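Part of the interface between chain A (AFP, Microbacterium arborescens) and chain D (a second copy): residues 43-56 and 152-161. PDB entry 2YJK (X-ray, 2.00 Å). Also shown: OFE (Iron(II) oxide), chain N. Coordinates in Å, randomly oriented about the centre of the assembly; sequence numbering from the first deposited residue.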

# COMPACT_ATOMS: atom_id res chain seq x y z
N HIS A 43 7.84 -19.12 21.60
CA HIS A 43 6.73 -18.80 20.76
C HIS A 43 6.03 -20.13 20.30
O HIS A 43 4.83 -20.19 20.34
N TRP A 44 6.80 -21.18 19.99
CA TRP A 44 6.21 -22.49 19.60
C TRP A 44 5.60 -23.24 20.78
O TRP A 44 4.51 -23.88 20.65
N ASN A 45 6.26 -23.17 21.93
CA ASN A 45 5.91 -24.10 23.04
C ASN A 45 5.02 -23.53 24.14
O ASN A 45 4.61 -24.24 25.07
N VAL A 46 4.76 -22.23 24.09
CA VAL A 46 3.91 -21.54 25.09
C VAL A 46 2.44 -22.10 25.12
O VAL A 46 1.85 -22.41 24.09
N ARG A 47 1.88 -22.26 26.31
CA ARG A 47 0.47 -22.72 26.50
C ARG A 47 -0.24 -21.87 27.52
O ARG A 47 0.36 -21.11 28.29
N GLY A 48 -1.55 -22.04 27.57
CA GLY A 48 -2.32 -21.48 28.68
C GLY A 48 -3.16 -20.28 28.30
O GLY A 48 -3.24 -19.92 27.12
N SER A 49 -3.73 -19.64 29.30
CA SER A 49 -4.91 -18.84 29.11
C SER A 49 -4.64 -17.61 28.27
O SER A 49 -5.55 -17.08 27.63
N ASN A 50 -3.41 -17.14 28.27
CA ASN A 50 -3.06 -16.00 27.49
C ASN A 50 -2.32 -16.37 26.18
O ASN A 50 -1.51 -15.60 25.72
N PHE A 51 -2.56 -17.56 25.61
CA PHE A 51 -1.79 -18.07 24.49
C PHE A 51 -1.61 -17.07 23.34
O PHE A 51 -0.49 -16.77 22.94
N ILE A 52 -2.71 -16.59 22.78
CA ILE A 52 -2.55 -15.90 21.48
C ILE A 52 -1.77 -14.58 21.62
O ILE A 52 -0.83 -14.32 20.84
N ALA A 53 -2.05 -13.86 22.71
CA ALA A 53 -1.40 -12.60 22.98
C ALA A 53 0.13 -12.77 23.17
O ALA A 53 0.92 -12.02 22.56
N ILE A 54 0.54 -13.76 23.97
CA ILE A 54 1.93 -13.99 24.26
C ILE A 54 2.59 -14.66 23.08
O ILE A 54 3.77 -14.41 22.74
N HIS A 55 1.87 -15.55 22.42
CA HIS A 55 2.46 -16.17 21.20
C HIS A 55 2.83 -15.01 20.23
O HIS A 55 3.91 -14.99 19.58
N GLU A 56 1.95 -14.02 20.16
CA GLU A 56 2.17 -12.95 19.23
C GLU A 56 3.24 -11.99 19.69
O GLU A 56 4.04 -11.54 18.89
N ARG D 152 -7.31 -25.05 15.15
CA ARG D 152 -7.60 -25.86 16.30
C ARG D 152 -6.51 -25.69 17.43
O ARG D 152 -6.86 -25.55 18.62
N TRP D 153 -5.22 -25.69 17.05
CA TRP D 153 -4.16 -25.52 18.02
C TRP D 153 -4.26 -24.12 18.66
O TRP D 153 -4.18 -23.99 19.88
N PHE D 154 -4.45 -23.08 17.86
CA PHE D 154 -4.51 -21.73 18.43
C PHE D 154 -5.68 -21.63 19.42
O PHE D 154 -5.56 -20.97 20.41
N LEU D 155 -6.82 -22.25 19.10
CA LEU D 155 -7.92 -22.31 20.09
C LEU D 155 -7.57 -23.11 21.33
O LEU D 155 -7.65 -22.56 22.45
N LEU D 156 -7.26 -24.39 21.15
CA LEU D 156 -7.00 -25.30 22.25
C LEU D 156 -5.82 -24.96 23.19
O LEU D 156 -5.88 -25.22 24.41
N ALA D 157 -4.73 -24.40 22.63
CA ALA D 157 -3.57 -24.00 23.41
C ALA D 157 -4.04 -23.17 24.62
O ALA D 157 -3.46 -23.27 25.67
N HIS D 158 -5.13 -22.42 24.47
CA HIS D 158 -5.66 -21.59 25.61
C HIS D 158 -6.14 -22.41 26.83
O HIS D 158 -6.13 -21.89 27.94
N LEU D 159 -6.55 -23.67 26.62
CA LEU D 159 -7.10 -24.46 27.71
C LEU D 159 -6.07 -25.42 28.30
O LEU D 159 -6.34 -26.07 29.30
N ALA D 160 -4.88 -25.47 27.70
CA ALA D 160 -3.80 -26.42 28.09
C ALA D 160 -3.45 -26.27 29.55
O ALA D 160 -3.32 -27.27 30.28
N GLU D 161 -3.34 -25.03 30.01
CA GLU D 161 -3.67 -24.84 31.43
C GLU D 161 -3.91 -23.35 31.83
O GLU D 161 -4.63 -22.59 31.11

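The most unusual feature of this contact is a single water that ties both chains together with all four of its hydrogen bonds. It donates to Trp A44 O (2.8 Å) and Val A46 O (2.7 Å), and accepts from Arg A47 NH1 (3.0 Å) and, across the interface, from Trp D153 NE1 (3.1 Å). Two carbonyls and two N-H groups thus share one molecule. Arg A47 reaches this site with chi1 and chi2 both m and chi3 near -94°; its NH1 lies 3.6 Å from Trp D153 NE1, two donors meeting edge to edge and served by the same acceptor. Closer to its backbone, Arg A47 CB packs 3.7 Å from Ala D160 CB.

Phe A51 is the hydrophobic centre. Its CA-to-CB bond points toward chain D, and the t rotamer (chi1 172°) lays the ring among four residues. Ala D157 also points inward, and its CB sits over the Phe A51 face, 3.5 Å from the ring centroid in a CH-pi contact; a methyl group suits so tight an approach. Around the ring edge, Phe A51 CZ meets Trp D153 CZ2 at 3.7 Å and Phe A51 CE2 meets Phe D154 CD1 at 3.6 Å. The edge of Phe A51 also faces the ring of His D158, while Phe A51 CB lies over that imidazole, 3.8 Å from its centroid.

His D158, with chi1 m, combines a flat surface with polar nitrogens. Its ND1 donates to Leu D155 O (3.2 Å) within its own chain, and NE2 comes within 3.2 Å of Ile A52 N near the start of the helix. Ile A52 (chi1 t, chi2 p) reaches Phe D154, its CD1 lying over the ring face, 4.2 Å from the centroid.

The backbone secures the turn that precedes this helix. Gly A48 N donates to Ala D157 O (3.0 Å, 161°), and Gly A48 O accepts a CA-H...O contact from His D158 CA at 3.3 Å. Phi/psi of 108/-172 would jam a CB against the preceding carbonyl, so glycine fits here.

One helical turn after Phe A51, His A55 (chi1 t) also points toward chain D, its CE1 3.8 Å from Trp D153 CH2 and its NE2 3.9 Å from Phe D154 CE1. Reciprocal hydrogen bonds hold it to His A43: His A55 ND1 donates to His A43 O (2.8 Å), and His A43 ND1 to His A55 O (2.9 Å). This leaves His A43 NE2 free to bind the iron, OFE FE, at 2.3 Å, alongside ligands from elsewhere in the structure.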

# COMPACT_ATOMS: atom_id res chain seq x y z
CB HIS A 43 7.33 -18.02 19.58
CG HIS A 43 6.47 -17.95 18.37
ND1 HIS A 43 5.44 -17.03 18.26
CD2 HIS A 43 6.56 -18.58 17.16
CE1 HIS A 43 4.89 -17.15 17.06
NE2 HIS A 43 5.56 -18.06 16.37
CB TRP A 44 7.23 -23.39 18.87
CG TRP A 44 7.74 -22.77 17.53
CD1 TRP A 44 7.05 -22.00 16.67
CD2 TRP A 44 9.08 -22.85 17.02
NE1 TRP A 44 7.86 -21.62 15.61
CE2 TRP A 44 9.12 -22.12 15.81
CE3 TRP A 44 10.27 -23.46 17.49
CZ2 TRP A 44 10.25 -22.05 15.02
CZ3 TRP A 44 11.44 -23.38 16.67
CH2 TRP A 44 11.41 -22.66 15.48
CB ASN A 45 7.22 -24.69 23.62
CG ASN A 45 7.90 -25.62 22.62
OD1 ASN A 45 7.51 -26.75 22.51
ND2 ASN A 45 8.84 -25.10 21.80
CB VAL A 46 3.96 -20.01 24.86
CG1 VAL A 46 3.27 -19.55 23.52
CG2 VAL A 46 3.43 -19.18 26.09
CB ARG A 47 0.42 -24.14 27.09
CG ARG A 47 1.47 -25.07 26.56
CD ARG A 47 1.17 -25.42 25.23
NE ARG A 47 0.41 -26.64 25.10
CZ ARG A 47 0.02 -27.10 23.91
NH1 ARG A 47 0.32 -26.42 22.78
NH2 ARG A 47 -0.65 -28.24 23.84
CB SER A 49 -5.51 -18.48 30.50
OG SER A 49 -4.68 -17.55 31.19
CB ASN A 50 -2.05 -15.27 28.35
CG ASN A 50 -2.29 -13.83 28.43
OD1 ASN A 50 -2.98 -13.24 27.60
ND2 ASN A 50 -1.67 -13.22 29.43
CB PHE A 51 -2.39 -19.40 23.91
CG PHE A 51 -1.71 -19.82 22.66
CD1 PHE A 51 -0.45 -20.44 22.71
CD2 PHE A 51 -2.28 -19.60 21.43
CE1 PHE A 51 0.16 -20.89 21.55
CE2 PHE A 51 -1.61 -19.97 20.25
CZ PHE A 51 -0.37 -20.59 20.32
CB ILE A 52 -3.89 -15.79 20.65
CG1 ILE A 52 -3.59 -15.40 19.18
CG2 ILE A 52 -4.82 -14.78 21.23
CD1 ILE A 52 -2.95 -16.58 18.29
CB ALA A 53 -2.08 -11.93 24.22
CB ILE A 54 2.09 -14.89 25.56
CG1 ILE A 54 1.41 -14.21 26.76
CG2 ILE A 54 3.63 -15.17 25.88
CD1 ILE A 54 1.80 -12.71 26.96
CB HIS A 55 1.45 -17.13 20.60
CG HIS A 55 1.84 -17.72 19.28
ND1 HIS A 55 2.72 -18.79 19.16
CD2 HIS A 55 1.37 -17.47 18.03
CE1 HIS A 55 2.78 -19.17 17.88
NE2 HIS A 55 1.99 -18.38 17.18
CB GLU A 56 0.87 -12.20 18.96
CG GLU A 56 0.03 -13.03 17.95
CD GLU A 56 -1.27 -12.33 17.50
OE1 GLU A 56 -1.66 -11.28 18.08
OE2 GLU A 56 -1.93 -12.87 16.58
CB ARG D 152 -7.74 -27.31 15.86
CG ARG D 152 -8.08 -28.25 17.05
CD ARG D 152 -8.09 -29.72 16.61
NE ARG D 152 -8.57 -30.59 17.68
CZ ARG D 152 -7.77 -31.15 18.58
NH1 ARG D 152 -6.45 -30.92 18.55
NH2 ARG D 152 -8.30 -31.92 19.50
CB TRP D 153 -2.79 -25.76 17.38
CG TRP D 153 -1.64 -25.13 18.13
CD1 TRP D 153 -1.33 -25.26 19.50
CD2 TRP D 153 -0.56 -24.36 17.56
NE1 TRP D 153 -0.17 -24.54 19.79
CE2 TRP D 153 0.32 -23.99 18.63
CE3 TRP D 153 -0.27 -23.90 16.25
CZ2 TRP D 153 1.45 -23.17 18.42
CZ3 TRP D 153 0.86 -23.09 16.05
CH2 TRP D 153 1.72 -22.75 17.13
CB PHE D 154 -4.78 -20.64 17.38
CG PHE D 154 -3.59 -20.26 16.54
CD1 PHE D 154 -2.32 -20.74 16.81
CD2 PHE D 154 -3.77 -19.42 15.45
CE1 PHE D 154 -1.19 -20.35 16.05
CE2 PHE D 154 -2.65 -19.01 14.62
CZ PHE D 154 -1.35 -19.49 14.94
CB LEU D 155 -9.26 -22.80 19.48
CG LEU D 155 -9.73 -21.84 18.39
CD1 LEU D 155 -10.62 -22.53 17.37
CD2 LEU D 155 -10.47 -20.73 19.12
CB LEU D 156 -6.76 -26.71 21.70
CG LEU D 156 -7.37 -27.88 22.43
CD1 LEU D 156 -8.86 -27.64 22.87
CD2 LEU D 156 -7.21 -29.20 21.56
CB ALA D 157 -2.58 -23.17 22.54
CB HIS D 158 -6.81 -20.71 25.18
CG HIS D 158 -6.40 -19.58 24.31
ND1 HIS D 158 -6.39 -19.67 22.94
CD2 HIS D 158 -5.96 -18.33 24.61
CE1 HIS D 158 -5.93 -18.54 22.42
NE2 HIS D 158 -5.68 -17.70 23.41
CB LEU D 159 -8.36 -25.23 27.29
CG LEU D 159 -9.49 -24.48 26.56
CD1 LEU D 159 -10.56 -25.48 26.14
CD2 LEU D 159 -10.08 -23.30 27.31
CB ALA D 160 -2.58 -26.24 27.20
CB GLU D 161 -2.71 -25.63 32.37
CG GLU D 161 -3.29 -26.01 33.79
CD GLU D 161 -4.77 -26.55 33.80
OE1 GLU D 161 -5.51 -26.34 32.78
OE2 GLU D 161 -5.19 -27.17 34.84
FE OFE N . 5.04 -18.78 14.25
O OFE N . 5.79 -16.80 13.50
O HOH W 1 2.01 -24.09 21.92